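Local coordinates for protein Ral guanine nucleotide dissociation stimulator-like 2 (Mus musculus, PDB 4JGW) that probably acts as a guanine nucleotide exchange factor for small G proteins and associates in vitro with the GTP-bound forms of Rap1A and H-Ras, at residues F86-T89 with P90-F93; D417-R420 with K421-A424. All coordinates share one frame; numbering follows the deposited sequence.

In the fold
Contact 1 (86-93) spans the end of the loop after helix 75-82 and the start of helix 89-101, in the N-terminal Ras-GEF (REM) region. Contact 2 (417-424) is the first part of helix 416-436, in the CDC25-homology (Ras-GEF) region. Contact 1 comes first along the chain, and more than 300 residues separate the two. Their centres still lie only 18 Å apart. They meet directly where Phe-86 CD2 packs 3.3 Å from Arg-419 NE. Helix 75-82, just before contact 1, also lies against the side chains of contact 2. Helix 416-436 thus packs on the REM region, so the two parts of the exchange factor are joined by side-chain contact as well as by sequence.

Contact 1 (F86-T89 with P90-F93); sequences FTST and PALF
Ser-88 and Ala-91 come together where an extended chain turns into a helix. Thr-87 and Ser-88 have extended backbones; from Thr-89 onward the backbone is helical. The first turn closes with two backbone bonds. Leu-92 N donates to Ser-88 O at 2.8 Å, and Phe-93 N donates to Thr-89 O at 3.0 Å.

The side chain of Ser-88 folds over the helix start. Its OG sits between the backbone N and the carbonyl carbon (chi1 74°). This brings OG within 3.3 Å of Ala-91 N, which donates a weak, moderately bent hydrogen bond to it. The same OG lies 3.5 Å from Pro-90 CG. The methyl of Ala-91 is touched by two hydroxyl oxygens: Ser-88 OG, and Thr-87 OG1 at 3.4 Å. Pro-90 has no N-H to offer, which suits a position in the first turn. Its ring crosses the Thr-89 side chain at about a right angle. Thr-89 CB and Pro-90 CD are 3.4 Å apart, a closeness that comes with the peptide link between the two residues.

Thr-89 is buried, and its hydroxyl bonds back to His-83 and Arg-84 in the preceding loop. Leu-92 and Phe-93 turn to the interior: Leu-92 meets Val-60 and Trp-125, while Phe-93 reaches Leu-122 and Leu-144.

The arrangement is a serine N-cap with proline in the first turn. It begins helix 89-101 within the helical bundle of the REM domain.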
# COMPACT_ATOMS: atom_id res chain seq x y z
N PHE A 86 8.50 -11.92 -8.07
CA PHE A 86 9.47 -12.68 -8.87
C PHE A 86 9.39 -14.20 -8.71
O PHE A 86 9.90 -14.95 -9.54
CB PHE A 86 10.91 -12.18 -8.61
CG PHE A 86 11.33 -12.21 -7.16
CD1 PHE A 86 11.96 -13.32 -6.62
CD2 PHE A 86 11.11 -11.10 -6.34
CE1 PHE A 86 12.35 -13.35 -5.29
CE2 PHE A 86 11.50 -11.11 -5.01
CZ PHE A 86 12.12 -12.24 -4.48
N THR A 87 8.76 -14.66 -7.63
CA THR A 87 8.50 -16.09 -7.41
C THR A 87 7.07 -16.28 -6.91
O THR A 87 6.22 -15.42 -7.14
CB THR A 87 9.58 -16.74 -6.47
OG1 THR A 87 9.35 -18.15 -6.38
CG2 THR A 87 9.57 -16.13 -5.06
N SER A 88 6.78 -17.40 -6.26
CA SER A 88 5.47 -17.61 -5.64
C SER A 88 5.61 -18.16 -4.23
O SER A 88 6.67 -18.69 -3.86
CB SER A 88 4.59 -18.51 -6.50
OG SER A 88 5.00 -19.87 -6.42
N THR A 89 4.55 -18.01 -3.44
CA THR A 89 4.50 -18.49 -2.06
C THR A 89 4.75 -20.00 -1.93
O THR A 89 5.55 -20.41 -1.09
CB THR A 89 3.19 -18.06 -1.36
OG1 THR A 89 3.16 -16.64 -1.24
CG2 THR A 89 3.06 -18.68 0.03
N PRO A 90 4.08 -20.84 -2.76
CA PRO A 90 4.40 -22.27 -2.68
C PRO A 90 5.82 -22.60 -3.14
O PRO A 90 6.44 -23.52 -2.61
CB PRO A 90 3.36 -22.92 -3.60
CG PRO A 90 2.88 -21.84 -4.49
CD PRO A 90 2.96 -20.58 -3.69
N ALA A 91 6.33 -21.84 -4.12
CA ALA A 91 7.69 -22.02 -4.61
C ALA A 91 8.73 -21.68 -3.55
O ALA A 91 9.71 -22.41 -3.38
CB ALA A 91 7.92 -21.19 -5.87
N LEU A 92 8.51 -20.58 -2.82
CA LEU A 92 9.42 -20.16 -1.75
C LEU A 92 9.36 -21.11 -0.55
O LEU A 92 10.40 -21.47 0.01
CB LEU A 92 9.11 -18.72 -1.32
CG LEU A 92 10.02 -18.04 -0.29
CD1 LEU A 92 11.46 -17.95 -0.79
CD2 LEU A 92 9.49 -16.66 0.07
N PHE A 93 8.14 -21.50 -0.17
CA PHE A 93 7.91 -22.47 0.89
C PHE A 93 8.60 -23.79 0.57
O PHE A 93 9.22 -24.41 1.44
CB PHE A 93 6.40 -22.70 1.07
CG PHE A 93 5.99 -23.19 2.43
CD1 PHE A 93 4.66 -23.12 2.82
CD2 PHE A 93 6.92 -23.70 3.34
CE1 PHE A 93 4.25 -23.57 4.07
CE2 PHE A 93 6.53 -24.15 4.59
CZ PHE A 93 5.19 -24.09 4.96

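Contact 2 (D417-R420 with K421-A424); sequences DKRR and KEFA
Arg-419 and Glu-422 form a salt bridge one helical turn apart. Arg-419 NH1 donates to Glu-422 OE1 at 2.8 Å, with an N-H...O angle of 151°. The carboxylate oxygen is met on its syn side and lies at the edge of the guanidinium, near its plane. The two flat groups are not coplanar; their planes are 46° apart. The side chains run side by side and point the same way. Arg-419 bends at chi2 (-54°), which swings its end back toward Glu-422. Its CD also comes within 3.2 Å of Glu-422 OE1.

Lys-418 covers one face of this guanidinium, with its CD 4.1 Å above the plane and over the centre. The fully extended lysine chain then passes the carboxylate, CE lying 3.9 Å from Glu-422 OE2. Its NZ goes on to salt bridges with Asp-402 and Asp-407. Asp-407 also pairs with Arg-419 NH2, so acidic groups meet the guanidinium through both terminal nitrogens. The positive charge of Arg-419, with that of Lys-418 nearby, probably favours an ionised Glu-422, a buried residue.

The backbone holds the spacing. Regular helical bonds join each residue of 417-420 to the one four places on, as in Glu-422 N to Lys-418 O at 3.0 Å. The aliphatic part of Lys-421 lies back along the helix, with CG 3.3 Å from Asp-417 O.

Helix 416-436 follows directly on strand 414-415. Glu-422 rests against Leu-398 and Leu-401 of helix 392-404, and both Arg-419 and Glu-422 touch Thr-82 of helix 75-82. Phe-423 packs on Pro-77 and Ala-78 of that helix. Arg-420 NH1 forms a salt bridge with Asp-72, just after helix 68-71, and its NH2 donates to the carbonyl oxygen of Leu-51 in strand 46-54.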
# COMPACT_ATOMS: atom_id res chain seq x y z
N ASP A 417 18.61 -5.55 -4.86
CA ASP A 417 18.61 -4.10 -4.65
C ASP A 417 17.24 -3.51 -4.97
O ASP A 417 16.71 -2.68 -4.22
CB ASP A 417 19.69 -3.42 -5.49
CG ASP A 417 21.09 -3.62 -4.94
OD1 ASP A 417 21.23 -4.23 -3.85
OD2 ASP A 417 22.05 -3.15 -5.58
N LYS A 418 16.66 -3.94 -6.09
CA LYS A 418 15.32 -3.53 -6.51
C LYS A 418 14.30 -3.81 -5.41
O LYS A 418 13.44 -2.97 -5.13
CB LYS A 418 14.92 -4.26 -7.81
CG LYS A 418 13.52 -3.92 -8.31
CD LYS A 418 13.27 -4.48 -9.70
CE LYS A 418 11.90 -4.03 -10.21
NZ LYS A 418 11.73 -4.25 -11.67
N ARG A 419 14.40 -4.98 -4.79
CA ARG A 419 13.45 -5.43 -3.77
C ARG A 419 13.58 -4.65 -2.46
O ARG A 419 12.59 -4.46 -1.75
CB ARG A 419 13.58 -6.93 -3.52
CG ARG A 419 13.49 -7.80 -4.77
CD ARG A 419 12.22 -7.52 -5.57
NE ARG A 419 12.30 -8.04 -6.94
CZ ARG A 419 11.44 -7.74 -7.91
NH1 ARG A 419 10.42 -6.92 -7.68
NH2 ARG A 419 11.60 -8.26 -9.11
N ARG A 420 14.79 -4.19 -2.16
CA ARG A 420 15.04 -3.36 -0.98
C ARG A 420 14.39 -1.99 -1.15
O ARG A 420 13.78 -1.47 -0.21
CB ARG A 420 16.54 -3.18 -0.75
CG ARG A 420 17.23 -4.40 -0.18
CD ARG A 420 18.71 -4.14 0.08
NE ARG A 420 19.42 -5.40 0.22
CZ ARG A 420 19.61 -6.04 1.37
NH1 ARG A 420 19.17 -5.52 2.51
NH2 ARG A 420 20.25 -7.20 1.37
N LYS A 421 14.53 -1.43 -2.35
CA LYS A 421 13.94 -0.14 -2.70
C LYS A 421 12.42 -0.22 -2.70
O LYS A 421 11.73 0.73 -2.35
CB LYS A 421 14.45 0.34 -4.06
CG LYS A 421 15.96 0.58 -4.12
CD LYS A 421 16.38 1.04 -5.51
CE LYS A 421 17.90 1.04 -5.64
NZ LYS A 421 18.34 1.69 -6.90
N GLU A 422 11.90 -1.38 -3.10
CA GLU A 422 10.47 -1.65 -3.04
C GLU A 422 9.99 -1.75 -1.60
O GLU A 422 8.98 -1.13 -1.24
CB GLU A 422 10.13 -2.92 -3.83
CG GLU A 422 10.08 -2.69 -5.34
CD GLU A 422 9.84 -3.95 -6.14
OE1 GLU A 422 10.16 -5.05 -5.66
OE2 GLU A 422 9.32 -3.83 -7.27
N PHE A 423 10.72 -2.49 -0.77
CA PHE A 423 10.38 -2.62 0.65
C PHE A 423 10.39 -1.27 1.37
O PHE A 423 9.53 -1.02 2.21
CB PHE A 423 11.30 -3.62 1.36
CG PHE A 423 11.01 -3.77 2.84
CD1 PHE A 423 9.88 -4.47 3.27
CD2 PHE A 423 11.85 -3.22 3.79
CE1 PHE A 423 9.60 -4.61 4.62
CE2 PHE A 423 11.59 -3.35 5.16
CZ PHE A 423 10.46 -4.05 5.57
N ALA A 424 11.34 -0.40 1.04
CA ALA A 424 11.41 0.95 1.60
C ALA A 424 10.06 1.67 1.46
O ALA A 424 9.55 2.24 2.43
CB ALA A 424 12.53 1.76 0.93